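Local coordinates for protein diphosphomevalonate decarboxylase, putative (Trypanosoma brucei, PDB 2HKE) that probably catalyses the ATP-dependent decarboxylation of (R)-5-diphosphomevalonate to isopentenyl diphosphate in the mevalonate pathway that supplies isoprenoids and sterols, at residues M138-R141 with S146-R149. The protein carries 1 engineered substitution. Residues are numbered along the deposited sequence; the frame is centred on the assembly and turned at random.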
# COMPACT_ATOMS: atom_id res chain seq x y z
N MET A 138 9.50 -2.81 -12.03
CA MET A 138 8.93 -2.42 -13.32
C MET A 138 7.91 -3.37 -13.87
O MET A 138 6.95 -2.92 -14.51
CB MET A 138 10.04 -2.16 -14.35
CG MET A 138 10.84 -0.90 -13.97
SD MET A 138 12.14 -0.56 -15.22
CE MET A 138 11.31 -1.25 -16.65
N LEU A 139 8.07 -4.66 -13.63
CA LEU A 139 7.02 -5.59 -14.07
C LEU A 139 5.76 -5.47 -13.21
O LEU A 139 4.65 -5.53 -13.71
CB LEU A 139 7.56 -7.01 -14.01
CG LEU A 139 6.65 -8.02 -14.66
CD1 LEU A 139 6.49 -7.75 -16.12
CD2 LEU A 139 7.16 -9.45 -14.37
N ALA A 140 5.94 -5.31 -11.90
CA ALA A 140 4.84 -5.14 -10.96
C ALA A 140 4.01 -3.90 -11.34
O ALA A 140 2.80 -3.95 -11.29
CB ALA A 140 5.38 -5.01 -9.55
N ARG A 141 4.69 -2.84 -11.79
CA ARG A 141 4.08 -1.55 -12.19
C ARG A 141 3.06 -1.74 -13.27
O ARG A 141 1.99 -1.11 -13.26
CB ARG A 141 5.18 -0.61 -12.69
CG ARG A 141 4.76 0.82 -12.77
CD ARG A 141 5.66 1.65 -13.64
NE ARG A 141 5.49 1.32 -15.04
CZ ARG A 141 6.43 0.95 -15.89
NH1 ARG A 141 7.71 0.93 -15.55
NH2 ARG A 141 6.11 0.74 -17.14
N SER A 146 0.86 0.94 -7.64
CA SER A 146 1.37 0.88 -6.27
C SER A 146 2.12 -0.44 -6.00
O SER A 146 2.95 -0.48 -5.11
CB SER A 146 0.23 1.14 -5.30
OG SER A 146 -0.49 -0.02 -5.09
N ALA A 147 1.91 -1.49 -6.81
CA ALA A 147 2.67 -2.75 -6.64
C ALA A 147 4.15 -2.53 -6.80
O ALA A 147 4.97 -3.24 -6.20
CB ALA A 147 2.18 -3.87 -7.61
N CYS A 148 4.52 -1.60 -7.65
CA CYS A 148 5.91 -1.37 -7.89
C CYS A 148 6.69 -0.93 -6.64
O CYS A 148 7.93 -1.19 -6.55
CB CYS A 148 6.04 -0.40 -9.07
SG CYS A 148 6.18 1.32 -8.69
N ARG A 149 6.01 -0.41 -5.61
CA ARG A 149 6.72 0.03 -4.43
C ARG A 149 6.88 -1.05 -3.36
O ARG A 149 7.60 -0.85 -2.40
CB ARG A 149 6.05 1.26 -3.82
CG ARG A 149 5.95 2.50 -4.77
CD ARG A 149 5.41 3.68 -3.98
NE ARG A 149 4.16 3.30 -3.29
CZ ARG A 149 2.93 3.59 -3.67
NH1 ARG A 149 2.70 4.38 -4.72
NH2 ARG A 149 1.91 3.07 -3.00
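Arg141 meets Cys148 through its aliphatic base, while its guanidinium turns back over its own helix. Met138 O lies 4.0 Å over one face of that flat group, nearer its margin than its centre. NH1 is hydrogen-bonded to Cys169 O and NH2 to Leu29 O. The guanidinium of Arg149 also has a neighbour from its own segment: Ser146 CA lies over one face, again near the margin. Its NH2 and NH1 are hydrogen-bonded to Asn13 OD1 and Ser36 OG.

The contact itself is made by short groups. Cys148 CB comes against the side of Arg141 CB at 3.7 Å. Arg141 CG is anti to the backbone N (chi1 -164°), and a bend at chi3 (72°) helps carry the charged end away from Cys148. On the neighbouring residues, the methyls Ala140 CB and Ala147 CB pass side by side at 3.9 Å. Ala147 CB also rests on Ala140 O at 3.7 Å, and Ala140 CB reaches Ala147 O at 3.8 Å.

Helix 136-143 is thus packed against the turn 146-149, in the loop that follows it in the N-terminal domain, a domain of the ribosomal protein S5-like type. The turn is closed by Arg149 N bonding to Ser146 O at 3.1 Å. Trp158 of strand 155-159 touches both Arg141 and Cys148. No hydrogen bond crosses between the segments. Arg141 CA and Cys148 CA come within 4.7 Å; beside them the two alanine methyls pack against each other and against backbone oxygens. The junction is a buried van der Waals contact, and the guanidinium of Arg141 is anchored elsewhere, on Cys169 O and Leu29 O.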